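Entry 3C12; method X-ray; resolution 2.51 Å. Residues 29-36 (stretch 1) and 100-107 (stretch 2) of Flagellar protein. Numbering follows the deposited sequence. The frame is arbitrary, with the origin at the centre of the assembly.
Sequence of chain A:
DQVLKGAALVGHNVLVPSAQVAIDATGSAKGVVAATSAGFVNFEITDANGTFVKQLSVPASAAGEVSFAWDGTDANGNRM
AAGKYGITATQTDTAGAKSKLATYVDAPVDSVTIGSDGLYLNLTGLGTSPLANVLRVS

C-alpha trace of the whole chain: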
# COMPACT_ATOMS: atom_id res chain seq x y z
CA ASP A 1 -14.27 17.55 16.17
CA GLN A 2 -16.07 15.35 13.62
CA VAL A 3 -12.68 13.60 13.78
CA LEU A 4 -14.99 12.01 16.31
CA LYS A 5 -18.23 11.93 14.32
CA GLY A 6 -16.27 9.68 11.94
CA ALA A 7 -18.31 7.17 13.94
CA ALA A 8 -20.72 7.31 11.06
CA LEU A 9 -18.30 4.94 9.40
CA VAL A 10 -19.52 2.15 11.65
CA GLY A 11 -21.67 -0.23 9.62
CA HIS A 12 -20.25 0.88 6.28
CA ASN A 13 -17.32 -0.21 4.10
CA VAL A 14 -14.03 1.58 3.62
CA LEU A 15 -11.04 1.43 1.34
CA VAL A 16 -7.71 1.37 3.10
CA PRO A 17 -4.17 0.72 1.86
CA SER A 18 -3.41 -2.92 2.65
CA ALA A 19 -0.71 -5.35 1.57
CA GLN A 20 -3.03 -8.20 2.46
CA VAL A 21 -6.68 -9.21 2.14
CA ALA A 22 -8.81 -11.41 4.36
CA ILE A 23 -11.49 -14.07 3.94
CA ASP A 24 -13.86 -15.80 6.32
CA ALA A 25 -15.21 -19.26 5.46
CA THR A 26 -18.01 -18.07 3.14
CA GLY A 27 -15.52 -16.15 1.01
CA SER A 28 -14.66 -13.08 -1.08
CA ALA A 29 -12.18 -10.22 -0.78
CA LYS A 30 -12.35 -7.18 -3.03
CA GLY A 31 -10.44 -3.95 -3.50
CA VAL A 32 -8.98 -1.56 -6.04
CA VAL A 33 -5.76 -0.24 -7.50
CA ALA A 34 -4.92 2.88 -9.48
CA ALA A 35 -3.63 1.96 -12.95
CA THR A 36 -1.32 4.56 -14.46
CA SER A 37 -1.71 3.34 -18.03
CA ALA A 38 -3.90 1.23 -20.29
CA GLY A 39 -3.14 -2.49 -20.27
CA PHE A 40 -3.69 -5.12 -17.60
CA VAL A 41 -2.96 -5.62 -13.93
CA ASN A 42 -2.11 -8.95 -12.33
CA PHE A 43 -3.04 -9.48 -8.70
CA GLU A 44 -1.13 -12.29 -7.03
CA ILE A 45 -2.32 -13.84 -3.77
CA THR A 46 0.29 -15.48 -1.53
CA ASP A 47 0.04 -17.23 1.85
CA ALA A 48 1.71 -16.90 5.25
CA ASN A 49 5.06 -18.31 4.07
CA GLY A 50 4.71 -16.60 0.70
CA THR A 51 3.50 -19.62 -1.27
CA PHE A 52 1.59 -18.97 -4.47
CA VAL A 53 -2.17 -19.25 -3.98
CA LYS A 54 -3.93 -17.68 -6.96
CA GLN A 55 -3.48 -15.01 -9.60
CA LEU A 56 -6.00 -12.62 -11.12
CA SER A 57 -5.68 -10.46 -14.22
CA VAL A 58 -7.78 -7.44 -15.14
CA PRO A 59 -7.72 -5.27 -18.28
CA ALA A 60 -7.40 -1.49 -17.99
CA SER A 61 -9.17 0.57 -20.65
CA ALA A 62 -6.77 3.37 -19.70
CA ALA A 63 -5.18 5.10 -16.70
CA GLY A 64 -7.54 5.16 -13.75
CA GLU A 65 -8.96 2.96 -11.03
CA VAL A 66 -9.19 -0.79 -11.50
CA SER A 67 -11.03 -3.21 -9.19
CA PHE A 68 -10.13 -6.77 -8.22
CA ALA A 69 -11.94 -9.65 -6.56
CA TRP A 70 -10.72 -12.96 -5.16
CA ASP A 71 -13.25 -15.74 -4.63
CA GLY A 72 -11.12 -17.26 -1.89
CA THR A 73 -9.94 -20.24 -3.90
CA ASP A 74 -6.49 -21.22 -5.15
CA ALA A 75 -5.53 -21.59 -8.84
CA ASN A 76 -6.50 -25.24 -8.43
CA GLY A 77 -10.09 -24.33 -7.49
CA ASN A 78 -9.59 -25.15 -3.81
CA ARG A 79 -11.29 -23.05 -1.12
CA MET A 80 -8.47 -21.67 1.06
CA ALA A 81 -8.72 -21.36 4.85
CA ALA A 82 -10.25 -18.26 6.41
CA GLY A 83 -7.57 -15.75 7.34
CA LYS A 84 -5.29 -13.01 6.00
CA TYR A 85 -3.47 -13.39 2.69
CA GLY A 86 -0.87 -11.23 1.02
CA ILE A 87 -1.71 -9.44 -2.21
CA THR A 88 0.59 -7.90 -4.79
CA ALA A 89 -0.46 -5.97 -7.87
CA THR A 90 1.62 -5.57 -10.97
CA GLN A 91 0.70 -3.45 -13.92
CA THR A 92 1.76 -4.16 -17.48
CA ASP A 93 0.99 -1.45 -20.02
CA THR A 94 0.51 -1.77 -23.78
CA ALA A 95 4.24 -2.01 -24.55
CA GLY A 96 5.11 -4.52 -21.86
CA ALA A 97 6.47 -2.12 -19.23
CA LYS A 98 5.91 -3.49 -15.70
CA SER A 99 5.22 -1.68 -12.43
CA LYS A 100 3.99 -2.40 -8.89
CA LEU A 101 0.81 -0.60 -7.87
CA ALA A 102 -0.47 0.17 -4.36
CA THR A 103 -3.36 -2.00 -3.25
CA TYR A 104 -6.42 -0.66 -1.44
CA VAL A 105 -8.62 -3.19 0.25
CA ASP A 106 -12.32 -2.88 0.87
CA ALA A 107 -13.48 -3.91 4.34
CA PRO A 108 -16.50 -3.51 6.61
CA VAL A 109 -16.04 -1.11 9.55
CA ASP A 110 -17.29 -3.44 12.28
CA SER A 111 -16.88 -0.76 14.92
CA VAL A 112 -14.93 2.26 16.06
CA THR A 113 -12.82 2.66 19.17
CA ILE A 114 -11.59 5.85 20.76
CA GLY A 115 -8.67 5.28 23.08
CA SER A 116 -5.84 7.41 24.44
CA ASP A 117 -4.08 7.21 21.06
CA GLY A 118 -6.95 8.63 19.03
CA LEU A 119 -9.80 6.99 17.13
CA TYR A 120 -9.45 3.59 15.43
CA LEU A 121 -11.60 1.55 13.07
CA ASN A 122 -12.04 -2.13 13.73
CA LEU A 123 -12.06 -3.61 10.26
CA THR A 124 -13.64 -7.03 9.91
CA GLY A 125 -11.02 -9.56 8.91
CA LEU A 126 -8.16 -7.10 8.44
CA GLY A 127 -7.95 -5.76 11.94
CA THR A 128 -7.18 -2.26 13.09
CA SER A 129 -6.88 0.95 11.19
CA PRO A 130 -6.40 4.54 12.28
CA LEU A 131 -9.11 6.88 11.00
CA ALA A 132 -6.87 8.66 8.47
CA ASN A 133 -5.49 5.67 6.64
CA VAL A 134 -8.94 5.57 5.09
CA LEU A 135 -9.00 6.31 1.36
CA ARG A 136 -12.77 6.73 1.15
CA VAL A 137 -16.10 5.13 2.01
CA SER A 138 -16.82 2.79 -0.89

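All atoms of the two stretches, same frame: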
# COMPACT_ATOMS: atom_id res chain seq x y z
N ALA A 29 -12.96 -11.37 -1.18
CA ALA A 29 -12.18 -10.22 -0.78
C ALA A 29 -12.05 -9.35 -2.02
O ALA A 29 -11.66 -9.82 -3.08
CB ALA A 29 -10.80 -10.66 -0.32
N LYS A 30 -12.42 -8.08 -1.90
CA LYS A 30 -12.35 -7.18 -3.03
C LYS A 30 -11.57 -5.92 -2.68
O LYS A 30 -11.32 -5.63 -1.51
CB LYS A 30 -13.76 -6.80 -3.49
CG LYS A 30 -14.60 -6.02 -2.48
CD LYS A 30 -15.92 -5.57 -3.08
CE LYS A 30 -16.79 -4.80 -2.09
NZ LYS A 30 -17.27 -5.65 -0.97
N GLY A 31 -11.19 -5.17 -3.71
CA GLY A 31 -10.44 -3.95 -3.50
C GLY A 31 -10.18 -3.28 -4.83
O GLY A 31 -10.77 -3.65 -5.85
N VAL A 32 -9.30 -2.29 -4.83
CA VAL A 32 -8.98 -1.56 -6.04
C VAL A 32 -7.54 -1.08 -6.07
O VAL A 32 -6.86 -1.04 -5.06
CB VAL A 32 -9.87 -0.32 -6.20
CG1 VAL A 32 -11.31 -0.73 -6.35
CG2 VAL A 32 -9.71 0.58 -5.00
N VAL A 33 -7.11 -0.72 -7.27
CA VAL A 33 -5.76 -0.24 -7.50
C VAL A 33 -5.83 0.85 -8.57
O VAL A 33 -6.71 0.82 -9.43
CB VAL A 33 -4.84 -1.36 -8.00
CG1 VAL A 33 -3.54 -0.79 -8.48
CG2 VAL A 33 -4.59 -2.35 -6.88
N ALA A 34 -4.91 1.80 -8.51
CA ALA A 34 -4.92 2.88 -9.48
C ALA A 34 -3.92 2.64 -10.60
O ALA A 34 -2.72 2.84 -10.43
CB ALA A 34 -4.62 4.19 -8.78
N ALA A 35 -4.44 2.22 -11.76
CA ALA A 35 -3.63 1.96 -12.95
C ALA A 35 -3.17 3.28 -13.55
O ALA A 35 -3.96 4.21 -13.71
CB ALA A 35 -4.44 1.18 -13.97
N THR A 36 -1.90 3.35 -13.90
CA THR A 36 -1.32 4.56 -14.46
C THR A 36 -1.27 4.55 -15.98
O THR A 36 -0.81 5.51 -16.61
CB THR A 36 0.09 4.77 -13.92
OG1 THR A 36 0.88 3.61 -14.20
CG2 THR A 36 0.06 5.00 -12.43
N LYS A 100 4.76 -1.98 -10.06
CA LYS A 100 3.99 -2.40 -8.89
C LYS A 100 3.06 -1.27 -8.49
O LYS A 100 3.47 -0.11 -8.41
CB LYS A 100 4.93 -2.75 -7.72
CG LYS A 100 4.95 -4.24 -7.37
CD LYS A 100 6.01 -4.60 -6.29
CE LYS A 100 5.66 -4.10 -4.86
NZ LYS A 100 4.53 -4.82 -4.15
N LEU A 101 1.80 -1.60 -8.26
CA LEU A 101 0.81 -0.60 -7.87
C LEU A 101 0.36 -0.83 -6.44
O LEU A 101 0.34 -1.97 -5.97
CB LEU A 101 -0.40 -0.67 -8.79
CG LEU A 101 -0.20 -0.62 -10.31
CD1 LEU A 101 -1.52 -0.94 -10.97
CD2 LEU A 101 0.33 0.74 -10.76
N ALA A 102 -0.00 0.25 -5.74
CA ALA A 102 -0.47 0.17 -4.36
C ALA A 102 -1.86 -0.43 -4.31
O ALA A 102 -2.73 -0.06 -5.08
CB ALA A 102 -0.48 1.55 -3.74
N THR A 103 -2.06 -1.36 -3.38
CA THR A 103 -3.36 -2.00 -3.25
C THR A 103 -4.20 -1.40 -2.13
O THR A 103 -3.70 -1.12 -1.04
CB THR A 103 -3.19 -3.51 -2.98
OG1 THR A 103 -2.06 -3.72 -2.13
CG2 THR A 103 -2.98 -4.27 -4.27
N TYR A 104 -5.48 -1.20 -2.42
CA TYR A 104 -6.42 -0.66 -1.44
C TYR A 104 -7.50 -1.69 -1.27
O TYR A 104 -8.19 -2.06 -2.21
CB TYR A 104 -7.04 0.67 -1.91
CG TYR A 104 -6.00 1.74 -2.18
CD1 TYR A 104 -5.26 1.71 -3.36
CD2 TYR A 104 -5.71 2.71 -1.23
CE1 TYR A 104 -4.23 2.64 -3.59
CE2 TYR A 104 -4.68 3.64 -1.45
CZ TYR A 104 -3.95 3.60 -2.63
OH TYR A 104 -2.90 4.48 -2.86
N VAL A 105 -7.65 -2.17 -0.04
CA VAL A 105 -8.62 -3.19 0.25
C VAL A 105 -9.92 -2.66 0.81
O VAL A 105 -9.92 -1.72 1.62
CB VAL A 105 -8.06 -4.20 1.25
CG1 VAL A 105 -9.08 -5.27 1.54
CG2 VAL A 105 -6.80 -4.80 0.69
N ASP A 106 -11.02 -3.26 0.37
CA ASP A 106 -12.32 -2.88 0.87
C ASP A 106 -12.69 -3.78 2.04
O ASP A 106 -12.57 -5.01 1.95
CB ASP A 106 -13.38 -2.99 -0.22
CG ASP A 106 -14.77 -2.64 0.30
OD1 ASP A 106 -15.37 -3.48 1.02
OD2 ASP A 106 -15.25 -1.52 0.00
N ALA A 107 -13.13 -3.17 3.14
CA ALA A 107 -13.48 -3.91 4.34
C ALA A 107 -14.57 -3.24 5.13
O ALA A 107 -14.67 -2.01 5.15
CB ALA A 107 -12.25 -4.08 5.22

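Residues 29-35 form a strand that runs antiparallel to the strand of stretch 2 that carries Tyr-104 to Ala-107, with 145° between their directions. Together the two stretches bury 498 Å². Ala-29 makes no contact across the pair.

Lys-30 binds Asp-106 twice. Lys-30 O accepts a hydrogen bond from Asp-106 N at 3.0 Å. The Lys-30 side chain is straight through chi2 and chi3 and turns at chi4 (m), with NZ 3.5 Å from Asp-106 OD1, a salt bridge between opposite charges.

Gly-31 faces Val-105 in a non-hydrogen-bonded pair. Gly-31 CA and Val-105 CA are 4.2 Å apart, a close approach that the absence of a side chain permits. A CB built on Gly-31 would clash with the O of Tyr-104.

Val-32 and Tyr-104 form the hydrogen-bonded pair. Val-32 N donates to Tyr-104 O at 2.9 Å, and Tyr-104 N donates to Val-32 O at 3.0 Å. Their side chains share one face of the sheet, where Val-32 CG2 lies 4.1 Å from Tyr-104 CB.

Val-33 points to the other face. Val-33 CG1 comes within 3.2 Å of Leu-101 CB, a tight apolar contact. Val-33 CG2 lies 3.6 Å from Thr-103 CG2.

Beyond this point the contacts are slight, and Leu-101 makes the closest of them. Leu-101 CD2 lies 3.7 Å from Ala-34 O, and Leu-101 CD1 is 4.1 Å from Ala-35 CA. Thr-36 lies past the strand and makes no contact.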